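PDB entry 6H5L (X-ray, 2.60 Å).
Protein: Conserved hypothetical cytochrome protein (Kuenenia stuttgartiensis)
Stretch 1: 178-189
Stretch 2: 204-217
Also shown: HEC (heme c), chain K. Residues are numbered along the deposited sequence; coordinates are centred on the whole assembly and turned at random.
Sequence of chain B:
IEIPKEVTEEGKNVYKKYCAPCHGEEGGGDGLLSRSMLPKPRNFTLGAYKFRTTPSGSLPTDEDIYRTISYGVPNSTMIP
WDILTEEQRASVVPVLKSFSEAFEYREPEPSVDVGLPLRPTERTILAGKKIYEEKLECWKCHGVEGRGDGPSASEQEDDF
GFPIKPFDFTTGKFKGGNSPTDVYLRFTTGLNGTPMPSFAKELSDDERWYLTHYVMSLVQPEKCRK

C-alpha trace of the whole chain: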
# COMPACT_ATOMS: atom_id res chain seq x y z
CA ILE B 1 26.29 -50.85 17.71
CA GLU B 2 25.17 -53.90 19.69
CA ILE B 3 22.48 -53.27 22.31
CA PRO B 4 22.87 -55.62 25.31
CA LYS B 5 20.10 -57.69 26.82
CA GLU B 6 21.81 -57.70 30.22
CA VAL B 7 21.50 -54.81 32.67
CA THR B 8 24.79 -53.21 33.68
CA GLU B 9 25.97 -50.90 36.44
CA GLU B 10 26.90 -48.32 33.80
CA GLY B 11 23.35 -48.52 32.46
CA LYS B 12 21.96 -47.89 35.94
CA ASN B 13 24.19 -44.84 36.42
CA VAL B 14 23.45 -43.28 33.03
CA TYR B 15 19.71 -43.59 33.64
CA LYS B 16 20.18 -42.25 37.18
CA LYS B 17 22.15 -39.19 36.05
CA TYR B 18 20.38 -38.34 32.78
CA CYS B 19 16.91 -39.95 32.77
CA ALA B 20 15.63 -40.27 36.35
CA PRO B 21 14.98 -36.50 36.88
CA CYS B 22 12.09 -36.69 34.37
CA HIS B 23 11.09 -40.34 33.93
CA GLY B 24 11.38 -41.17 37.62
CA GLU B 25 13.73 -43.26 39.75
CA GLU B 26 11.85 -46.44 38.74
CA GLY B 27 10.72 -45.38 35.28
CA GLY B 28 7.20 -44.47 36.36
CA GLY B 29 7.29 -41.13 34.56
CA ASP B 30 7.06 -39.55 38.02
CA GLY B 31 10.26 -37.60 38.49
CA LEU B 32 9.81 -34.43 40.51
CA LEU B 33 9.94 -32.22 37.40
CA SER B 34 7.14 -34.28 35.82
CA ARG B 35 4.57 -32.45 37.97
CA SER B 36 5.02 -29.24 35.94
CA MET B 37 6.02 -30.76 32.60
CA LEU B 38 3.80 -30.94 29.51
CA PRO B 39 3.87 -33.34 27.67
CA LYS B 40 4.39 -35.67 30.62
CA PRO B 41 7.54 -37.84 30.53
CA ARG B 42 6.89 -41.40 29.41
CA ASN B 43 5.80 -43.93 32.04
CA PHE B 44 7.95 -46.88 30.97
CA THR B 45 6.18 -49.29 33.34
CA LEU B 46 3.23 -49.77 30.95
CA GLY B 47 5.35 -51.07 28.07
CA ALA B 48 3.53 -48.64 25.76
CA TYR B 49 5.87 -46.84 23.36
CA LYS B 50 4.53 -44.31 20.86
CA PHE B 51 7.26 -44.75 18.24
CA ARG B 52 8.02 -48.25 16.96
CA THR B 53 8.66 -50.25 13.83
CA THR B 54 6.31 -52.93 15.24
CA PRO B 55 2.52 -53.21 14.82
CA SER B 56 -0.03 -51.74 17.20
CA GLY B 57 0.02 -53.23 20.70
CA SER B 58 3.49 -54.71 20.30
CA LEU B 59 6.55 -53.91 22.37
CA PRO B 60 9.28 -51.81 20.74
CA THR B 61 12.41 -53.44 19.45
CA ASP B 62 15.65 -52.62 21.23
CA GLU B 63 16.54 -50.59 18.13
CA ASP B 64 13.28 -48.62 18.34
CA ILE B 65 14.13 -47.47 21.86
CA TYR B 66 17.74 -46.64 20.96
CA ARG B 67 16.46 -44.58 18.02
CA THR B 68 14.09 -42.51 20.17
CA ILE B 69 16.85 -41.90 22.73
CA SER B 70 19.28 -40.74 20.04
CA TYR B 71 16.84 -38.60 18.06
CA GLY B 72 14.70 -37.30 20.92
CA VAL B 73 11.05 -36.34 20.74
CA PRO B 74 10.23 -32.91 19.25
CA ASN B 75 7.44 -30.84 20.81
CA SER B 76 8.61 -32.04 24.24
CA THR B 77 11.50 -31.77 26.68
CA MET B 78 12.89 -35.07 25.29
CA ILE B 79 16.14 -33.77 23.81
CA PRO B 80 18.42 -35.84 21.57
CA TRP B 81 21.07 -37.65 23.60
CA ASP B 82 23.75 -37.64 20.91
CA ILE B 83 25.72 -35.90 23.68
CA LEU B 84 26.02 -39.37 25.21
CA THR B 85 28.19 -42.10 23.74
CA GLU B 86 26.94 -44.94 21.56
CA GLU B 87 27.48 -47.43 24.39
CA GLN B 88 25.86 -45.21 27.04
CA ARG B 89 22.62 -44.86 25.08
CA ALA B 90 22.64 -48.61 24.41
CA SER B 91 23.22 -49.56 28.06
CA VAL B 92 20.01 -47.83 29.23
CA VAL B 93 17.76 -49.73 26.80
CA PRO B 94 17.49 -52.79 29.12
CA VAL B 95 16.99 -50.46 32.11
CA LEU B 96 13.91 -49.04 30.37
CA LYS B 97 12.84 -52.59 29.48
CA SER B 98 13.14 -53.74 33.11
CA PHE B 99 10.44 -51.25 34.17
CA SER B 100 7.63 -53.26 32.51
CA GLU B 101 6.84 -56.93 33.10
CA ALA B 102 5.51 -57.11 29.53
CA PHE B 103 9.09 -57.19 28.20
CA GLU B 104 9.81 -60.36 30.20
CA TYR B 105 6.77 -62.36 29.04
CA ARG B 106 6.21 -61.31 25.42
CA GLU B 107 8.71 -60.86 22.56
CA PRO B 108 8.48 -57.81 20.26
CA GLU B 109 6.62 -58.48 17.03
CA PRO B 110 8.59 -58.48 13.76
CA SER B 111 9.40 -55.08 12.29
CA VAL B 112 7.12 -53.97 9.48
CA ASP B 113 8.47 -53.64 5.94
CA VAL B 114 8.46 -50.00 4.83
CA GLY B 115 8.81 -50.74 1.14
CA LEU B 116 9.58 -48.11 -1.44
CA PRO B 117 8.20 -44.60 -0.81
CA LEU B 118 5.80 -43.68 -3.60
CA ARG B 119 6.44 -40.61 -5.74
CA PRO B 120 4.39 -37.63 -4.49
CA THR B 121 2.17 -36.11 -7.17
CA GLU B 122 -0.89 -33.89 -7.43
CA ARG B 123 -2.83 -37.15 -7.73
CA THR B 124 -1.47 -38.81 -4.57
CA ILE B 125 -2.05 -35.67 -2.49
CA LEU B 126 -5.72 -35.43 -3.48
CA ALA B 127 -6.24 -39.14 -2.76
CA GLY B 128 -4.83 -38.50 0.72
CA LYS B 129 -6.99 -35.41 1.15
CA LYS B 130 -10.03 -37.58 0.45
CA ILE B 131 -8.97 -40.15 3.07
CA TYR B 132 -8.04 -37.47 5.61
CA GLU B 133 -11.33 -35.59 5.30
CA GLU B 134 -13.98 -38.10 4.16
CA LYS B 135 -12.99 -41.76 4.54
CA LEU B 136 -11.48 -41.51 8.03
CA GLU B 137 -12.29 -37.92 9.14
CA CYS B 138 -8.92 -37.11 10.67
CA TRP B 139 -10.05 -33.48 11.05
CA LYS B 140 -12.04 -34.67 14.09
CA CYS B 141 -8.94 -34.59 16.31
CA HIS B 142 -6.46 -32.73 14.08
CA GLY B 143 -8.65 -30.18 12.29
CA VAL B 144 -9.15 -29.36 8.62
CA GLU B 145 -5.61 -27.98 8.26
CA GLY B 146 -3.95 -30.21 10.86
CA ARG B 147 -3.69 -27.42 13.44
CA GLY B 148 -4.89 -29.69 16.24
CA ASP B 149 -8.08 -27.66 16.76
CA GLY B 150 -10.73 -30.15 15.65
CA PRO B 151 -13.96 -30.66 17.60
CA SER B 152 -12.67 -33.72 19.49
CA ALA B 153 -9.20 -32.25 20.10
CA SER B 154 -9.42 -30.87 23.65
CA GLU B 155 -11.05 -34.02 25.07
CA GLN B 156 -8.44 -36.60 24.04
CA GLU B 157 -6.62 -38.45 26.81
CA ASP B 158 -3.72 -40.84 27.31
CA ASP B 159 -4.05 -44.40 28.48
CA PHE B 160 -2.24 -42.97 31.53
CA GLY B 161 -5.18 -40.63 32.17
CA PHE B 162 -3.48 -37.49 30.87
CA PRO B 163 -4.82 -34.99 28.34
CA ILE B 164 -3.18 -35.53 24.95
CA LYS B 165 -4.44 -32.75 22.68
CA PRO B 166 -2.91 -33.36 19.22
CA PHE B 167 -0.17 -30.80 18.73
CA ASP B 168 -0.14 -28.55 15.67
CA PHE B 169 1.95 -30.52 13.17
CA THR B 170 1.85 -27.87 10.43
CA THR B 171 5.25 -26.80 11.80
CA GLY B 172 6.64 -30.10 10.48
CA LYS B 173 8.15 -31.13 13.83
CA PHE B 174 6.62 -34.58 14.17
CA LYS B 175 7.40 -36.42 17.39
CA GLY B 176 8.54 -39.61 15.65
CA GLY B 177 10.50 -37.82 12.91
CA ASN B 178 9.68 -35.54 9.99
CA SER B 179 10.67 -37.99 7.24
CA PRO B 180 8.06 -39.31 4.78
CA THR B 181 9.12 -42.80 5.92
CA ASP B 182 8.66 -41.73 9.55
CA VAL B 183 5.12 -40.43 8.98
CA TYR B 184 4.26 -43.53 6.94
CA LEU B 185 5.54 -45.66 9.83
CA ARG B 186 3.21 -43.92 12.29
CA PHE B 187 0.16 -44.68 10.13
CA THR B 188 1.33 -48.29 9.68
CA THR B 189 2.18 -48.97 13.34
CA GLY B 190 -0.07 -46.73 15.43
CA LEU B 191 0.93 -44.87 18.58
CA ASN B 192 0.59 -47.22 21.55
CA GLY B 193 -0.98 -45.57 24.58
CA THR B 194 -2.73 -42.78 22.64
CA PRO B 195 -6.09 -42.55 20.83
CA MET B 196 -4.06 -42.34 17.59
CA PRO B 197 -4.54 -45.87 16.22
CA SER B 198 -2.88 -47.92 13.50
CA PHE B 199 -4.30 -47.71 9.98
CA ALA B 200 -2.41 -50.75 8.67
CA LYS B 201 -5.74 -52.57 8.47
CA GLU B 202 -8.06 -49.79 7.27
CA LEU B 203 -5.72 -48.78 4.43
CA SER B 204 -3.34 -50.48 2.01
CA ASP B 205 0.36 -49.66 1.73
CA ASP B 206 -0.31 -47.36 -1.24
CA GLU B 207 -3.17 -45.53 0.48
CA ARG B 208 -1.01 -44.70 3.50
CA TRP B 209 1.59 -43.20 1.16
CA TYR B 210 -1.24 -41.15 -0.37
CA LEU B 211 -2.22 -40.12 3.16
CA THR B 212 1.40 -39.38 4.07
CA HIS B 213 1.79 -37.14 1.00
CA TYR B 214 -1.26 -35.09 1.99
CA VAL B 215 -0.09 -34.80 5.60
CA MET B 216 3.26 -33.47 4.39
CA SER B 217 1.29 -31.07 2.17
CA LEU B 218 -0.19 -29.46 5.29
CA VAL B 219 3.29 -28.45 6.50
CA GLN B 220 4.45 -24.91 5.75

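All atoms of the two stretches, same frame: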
# COMPACT_ATOMS: atom_id res chain seq x y z
N ASN B 178 10.34 -36.29 11.05
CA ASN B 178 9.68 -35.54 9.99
C ASN B 178 9.93 -36.13 8.61
O ASN B 178 9.66 -35.46 7.60
CB ASN B 178 10.13 -34.07 10.02
CG ASN B 178 11.63 -33.90 9.90
OD1 ASN B 178 12.36 -34.85 9.60
ND2 ASN B 178 12.11 -32.69 10.15
N SER B 179 10.44 -37.35 8.53
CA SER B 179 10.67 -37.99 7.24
C SER B 179 9.36 -38.55 6.68
O SER B 179 8.46 -38.92 7.44
CB SER B 179 11.69 -39.11 7.38
OG SER B 179 11.75 -39.92 6.22
N PRO B 180 9.23 -38.62 5.36
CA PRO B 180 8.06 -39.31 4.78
C PRO B 180 7.98 -40.77 5.19
O PRO B 180 6.87 -41.30 5.35
CB PRO B 180 8.27 -39.16 3.27
CG PRO B 180 9.16 -37.96 3.12
CD PRO B 180 10.06 -37.97 4.32
N THR B 181 9.12 -41.44 5.38
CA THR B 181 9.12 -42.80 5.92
C THR B 181 8.65 -42.81 7.37
O THR B 181 7.93 -43.72 7.79
CB THR B 181 10.51 -43.42 5.79
OG1 THR B 181 10.90 -43.45 4.41
CG2 THR B 181 10.52 -44.84 6.35
N ASP B 182 9.06 -41.80 8.15
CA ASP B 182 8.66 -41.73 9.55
C ASP B 182 7.15 -41.57 9.69
O ASP B 182 6.51 -42.26 10.48
CB ASP B 182 9.39 -40.58 10.24
CG ASP B 182 10.89 -40.80 10.32
OD1 ASP B 182 11.33 -41.94 10.06
OD2 ASP B 182 11.61 -39.83 10.62
N VAL B 183 6.56 -40.66 8.91
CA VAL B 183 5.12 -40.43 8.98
C VAL B 183 4.37 -41.65 8.47
O VAL B 183 3.33 -42.03 9.03
CB VAL B 183 4.74 -39.16 8.21
CG1 VAL B 183 3.23 -38.99 8.16
CG2 VAL B 183 5.39 -37.94 8.85
N TYR B 184 4.87 -42.29 7.41
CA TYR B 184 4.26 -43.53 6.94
C TYR B 184 4.32 -44.62 8.00
O TYR B 184 3.39 -45.42 8.13
CB TYR B 184 4.95 -43.99 5.65
CG TYR B 184 4.56 -45.39 5.22
CD1 TYR B 184 3.41 -45.61 4.46
CD2 TYR B 184 5.34 -46.49 5.56
CE1 TYR B 184 3.06 -46.89 4.06
CE2 TYR B 184 5.00 -47.77 5.16
CZ TYR B 184 3.85 -47.96 4.41
OH TYR B 184 3.50 -49.23 4.02
N LEU B 185 5.42 -44.67 8.76
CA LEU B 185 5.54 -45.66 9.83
C LEU B 185 4.47 -45.46 10.89
O LEU B 185 3.88 -46.43 11.38
CB LEU B 185 6.93 -45.59 10.45
CG LEU B 185 8.02 -46.47 9.82
CD1 LEU B 185 9.38 -46.15 10.42
CD2 LEU B 185 7.68 -47.94 10.02
N ARG B 186 4.21 -44.20 11.27
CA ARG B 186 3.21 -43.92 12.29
C ARG B 186 1.83 -44.43 11.87
O ARG B 186 1.11 -45.02 12.68
CB ARG B 186 3.15 -42.42 12.59
CG ARG B 186 4.48 -41.80 12.98
CD ARG B 186 4.95 -42.25 14.36
NE ARG B 186 5.71 -43.50 14.31
CZ ARG B 186 7.00 -43.57 14.03
NH1 ARG B 186 7.69 -42.47 13.76
NH2 ARG B 186 7.61 -44.75 14.01
N PHE B 187 1.46 -44.22 10.61
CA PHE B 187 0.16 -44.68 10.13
C PHE B 187 0.12 -46.19 9.98
O PHE B 187 -0.97 -46.77 10.00
CB PHE B 187 -0.17 -44.02 8.79
CG PHE B 187 -0.17 -42.51 8.83
CD1 PHE B 187 -0.34 -41.83 10.03
CD2 PHE B 187 -0.01 -41.78 7.67
CE1 PHE B 187 -0.34 -40.45 10.06
CE2 PHE B 187 -0.01 -40.40 7.70
CZ PHE B 187 -0.17 -39.73 8.90
N THR B 188 1.27 -46.84 9.83
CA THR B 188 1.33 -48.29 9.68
C THR B 188 1.47 -49.01 11.01
O THR B 188 1.11 -50.19 11.10
CB THR B 188 2.50 -48.66 8.76
OG1 THR B 188 2.49 -47.82 7.60
CG2 THR B 188 2.40 -50.12 8.30
N THR B 189 1.96 -48.34 12.04
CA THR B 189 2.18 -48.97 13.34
C THR B 189 1.22 -48.51 14.42
O THR B 189 0.93 -49.29 15.34
CB THR B 189 3.61 -48.71 13.82
OG1 THR B 189 3.83 -47.30 13.94
CG2 THR B 189 4.62 -49.29 12.85
N SER B 204 -4.43 -49.73 2.62
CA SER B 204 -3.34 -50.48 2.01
C SER B 204 -2.03 -49.69 2.13
O SER B 204 -2.00 -48.55 2.60
CB SER B 204 -3.65 -50.78 0.54
OG SER B 204 -3.77 -49.58 -0.21
N ASP B 205 -0.94 -50.34 1.72
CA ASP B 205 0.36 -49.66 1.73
C ASP B 205 0.33 -48.41 0.85
O ASP B 205 0.84 -47.36 1.25
CB ASP B 205 1.45 -50.62 1.26
CG ASP B 205 1.84 -51.63 2.31
OD1 ASP B 205 1.30 -51.55 3.44
OD2 ASP B 205 2.68 -52.51 2.02
N ASP B 206 -0.27 -48.51 -0.33
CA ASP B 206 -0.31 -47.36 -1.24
C ASP B 206 -1.16 -46.23 -0.68
O ASP B 206 -0.81 -45.05 -0.83
CB ASP B 206 -0.82 -47.80 -2.61
CG ASP B 206 0.13 -48.76 -3.31
OD1 ASP B 206 0.46 -49.80 -2.71
OD2 ASP B 206 0.52 -48.47 -4.46
N GLU B 207 -2.28 -46.57 -0.03
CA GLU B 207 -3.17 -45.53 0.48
C GLU B 207 -2.55 -44.76 1.63
O GLU B 207 -2.84 -43.58 1.81
CB GLU B 207 -4.51 -46.15 0.91
CG GLU B 207 -5.31 -46.74 -0.24
CD GLU B 207 -6.60 -47.38 0.22
OE1 GLU B 207 -7.64 -46.69 0.24
OE2 GLU B 207 -6.56 -48.58 0.57
N ARG B 208 -1.69 -45.41 2.42
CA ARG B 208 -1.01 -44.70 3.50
C ARG B 208 0.13 -43.83 2.98
O ARG B 208 0.52 -42.88 3.66
CB ARG B 208 -0.49 -45.70 4.54
CG ARG B 208 -1.60 -46.41 5.30
CD ARG B 208 -1.07 -47.21 6.47
NE ARG B 208 -0.07 -48.18 6.06
CZ ARG B 208 -0.35 -49.38 5.56
NH1 ARG B 208 -1.62 -49.76 5.41
NH2 ARG B 208 0.62 -50.21 5.21
N TRP B 209 0.68 -44.14 1.80
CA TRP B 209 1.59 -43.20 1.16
C TRP B 209 0.83 -42.01 0.59
O TRP B 209 1.31 -40.87 0.65
CB TRP B 209 2.40 -43.90 0.06
CG TRP B 209 3.48 -44.79 0.59
CD1 TRP B 209 3.53 -46.15 0.51
CD2 TRP B 209 4.67 -44.39 1.28
NE1 TRP B 209 4.68 -46.62 1.10
CE2 TRP B 209 5.40 -45.56 1.58
CE3 TRP B 209 5.20 -43.15 1.66
CZ2 TRP B 209 6.62 -45.53 2.26
CZ3 TRP B 209 6.41 -43.12 2.33
CH2 TRP B 209 7.11 -44.31 2.62
N TYR B 210 -0.36 -42.25 0.02
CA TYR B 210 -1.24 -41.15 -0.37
C TYR B 210 -1.53 -40.26 0.83
O TYR B 210 -1.41 -39.03 0.75
CB TYR B 210 -2.55 -41.68 -0.94
CG TYR B 210 -2.45 -42.64 -2.11
CD1 TYR B 210 -1.31 -42.70 -2.90
CD2 TYR B 210 -3.51 -43.48 -2.43
CE1 TYR B 210 -1.23 -43.58 -3.97
CE2 TYR B 210 -3.44 -44.35 -3.50
CZ TYR B 210 -2.30 -44.40 -4.26
OH TYR B 210 -2.23 -45.27 -5.32
N LEU B 211 -1.92 -40.87 1.95
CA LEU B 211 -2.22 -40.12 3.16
C LEU B 211 -0.99 -39.38 3.67
O LEU B 211 -1.08 -38.22 4.10
CB LEU B 211 -2.77 -41.06 4.23
CG LEU B 211 -3.16 -40.47 5.59
CD1 LEU B 211 -4.32 -39.50 5.44
CD2 LEU B 211 -3.52 -41.60 6.55
N THR B 212 0.17 -40.04 3.65
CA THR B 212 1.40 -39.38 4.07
C THR B 212 1.69 -38.15 3.21
O THR B 212 2.06 -37.10 3.74
CB THR B 212 2.57 -40.36 3.99
OG1 THR B 212 2.40 -41.40 4.96
CG2 THR B 212 3.89 -39.65 4.25
N HIS B 213 1.51 -38.27 1.89
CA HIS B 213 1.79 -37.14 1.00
C HIS B 213 0.90 -35.95 1.32
O HIS B 213 1.35 -34.80 1.27
CB HIS B 213 1.62 -37.57 -0.45
CG HIS B 213 2.63 -38.58 -0.91
ND1 HIS B 213 2.47 -39.33 -2.06
CD2 HIS B 213 3.81 -38.97 -0.37
CE1 HIS B 213 3.51 -40.13 -2.21
NE2 HIS B 213 4.33 -39.93 -1.19
N TYR B 214 -0.37 -36.20 1.65
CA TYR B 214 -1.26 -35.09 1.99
C TYR B 214 -0.91 -34.49 3.34
O TYR B 214 -1.03 -33.27 3.54
CB TYR B 214 -2.72 -35.54 1.97
CG TYR B 214 -3.66 -34.45 2.43
CD1 TYR B 214 -3.94 -33.36 1.61
CD2 TYR B 214 -4.26 -34.50 3.68
CE1 TYR B 214 -4.80 -32.36 2.03
CE2 TYR B 214 -5.12 -33.51 4.11
CZ TYR B 214 -5.38 -32.44 3.28
OH TYR B 214 -6.24 -31.45 3.70
N VAL B 215 -0.49 -35.32 4.30
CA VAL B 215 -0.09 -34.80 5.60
C VAL B 215 1.13 -33.90 5.47
O VAL B 215 1.20 -32.83 6.08
CB VAL B 215 0.16 -35.96 6.59
CG1 VAL B 215 0.79 -35.44 7.87
CG2 VAL B 215 -1.14 -36.69 6.89
N MET B 216 2.11 -34.32 4.66
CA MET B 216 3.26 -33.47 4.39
C MET B 216 2.85 -32.19 3.67
O MET B 216 3.49 -31.15 3.83
CB MET B 216 4.30 -34.23 3.58
CG MET B 216 4.77 -35.53 4.22
SD MET B 216 5.62 -35.28 5.79
CE MET B 216 7.30 -35.66 5.32
N SER B 217 1.78 -32.26 2.86
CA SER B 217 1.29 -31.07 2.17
C SER B 217 0.81 -30.01 3.14
O SER B 217 0.87 -28.81 2.83
CB SER B 217 0.17 -31.46 1.20
OG SER B 217 -0.70 -30.37 0.97
FE HEC K . -3.70 -38.45 14.70
CHA HEC K . -0.68 -38.13 16.29
CHB HEC K . -2.14 -38.03 11.67
CHC HEC K . -6.65 -39.13 13.08
CHD HEC K . -5.39 -38.13 17.66
NA HEC K . -1.75 -38.19 14.09
C1A HEC K . -0.67 -37.96 14.92
C2A HEC K . 0.45 -37.54 14.11
C3A HEC K . 0.04 -37.51 12.83
C4A HEC K . -1.35 -37.92 12.79
CMA HEC K . 0.89 -37.11 11.60
CAA HEC K . 1.85 -37.17 14.63
CBA HEC K . 2.84 -38.30 14.35
CGA HEC K . 4.19 -37.95 14.90
O1A HEC K . 4.30 -36.91 15.60
O2A HEC K . 5.16 -38.70 14.65
NB HEC K . -4.31 -38.49 12.73
C1B HEC K . -3.46 -38.44 11.65
C2B HEC K . -4.17 -38.93 10.49
C3B HEC K . -5.42 -39.23 10.87
C4B HEC K . -5.53 -38.96 12.29
CMB HEC K . -3.56 -39.02 9.07
CAB HEC K . -6.58 -39.77 9.99
CBB HEC K . -6.25 -41.14 9.36
NC HEC K . -5.67 -38.56 15.25
C1C HEC K . -6.72 -38.94 14.44
C2C HEC K . -7.86 -39.22 15.28
C3C HEC K . -7.55 -38.81 16.53
C4C HEC K . -6.14 -38.48 16.55
CMC HEC K . -9.29 -39.49 14.74
CAC HEC K . -8.49 -38.84 17.76
CBC HEC K . -8.84 -40.29 18.15
ND HEC K . -3.12 -38.15 16.68
C1D HEC K . -4.01 -38.10 17.75
C2D HEC K . -3.25 -38.00 18.97
C3D HEC K . -1.77 -37.99 18.55
C4D HEC K . -1.79 -38.10 17.10
CMD HEC K . -3.80 -37.91 20.41
CAD HEC K . -0.53 -37.90 19.46
CBD HEC K . -0.25 -36.44 19.81
CGD HEC K . 0.87 -36.36 20.81
O1D HEC K . 1.54 -37.39 21.06
O2D HEC K . 1.09 -35.25 21.37

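Helices 180-189 and 205-217 cross at 125° between their N-to-C directions, with axes 9.3 Å apart at closest approach. Tyr184 and Thr212 mark the near point, their CA atoms 5.8 Å apart. Thr212 sits as a knob among Pro180, Val183, Tyr184 and Phe187. Its hydroxyl donates to Arg208 O within its own helix (OG1 to O, 2.7 Å), so it can lie in this apolar setting with its proton satisfied. Its methyl reaches the first helix, with Thr212 CG2 4.0 Å from Val183 CG1.

Tyr184 and Phe187 are knobs in the other direction. The Tyr184 ring forms an offset stack on the five-membered ring of Trp209. The planes are nearly parallel, at 4°, and the centroids are 4.0 Å apart. Tyr184 CB lies over the six-membered ring, so the tyrosine covers both parts of the indole. Phe187 receives Leu211 over one face, with CD2 of Phe187 3.7 Å from CD2 of Leu211. Val215 meets the edge of the same ring, its CG2 3.8 Å from Phe187 CZ. Heme c also packs here: Phe187 CE1 is 3.4 Å from HEC CHB, and Leu211 CD2 is 3.6 Å from HEC CMB.

Toward the start of the first helix, Met216 closes the apolar layer. Its CE is 3.7 Å from Pro180 CG, and its SD is 4.1 Å from Val183 CG2.

The polar edge lies at the opposite end of the first helix and centres on Arg208. Arg208 NE donates to Thr188 OG1 at 3.0 Å. That hydroxyl in turn donates to Tyr184 O (OG1 to O, 2.6 Å), which links the arginine to the first helix's backbone. Arg208 NH2 donates to Tyr184 OH at 3.3 Å, but NH2 is modelled too close to Asp205 OD1, so its position is less certain.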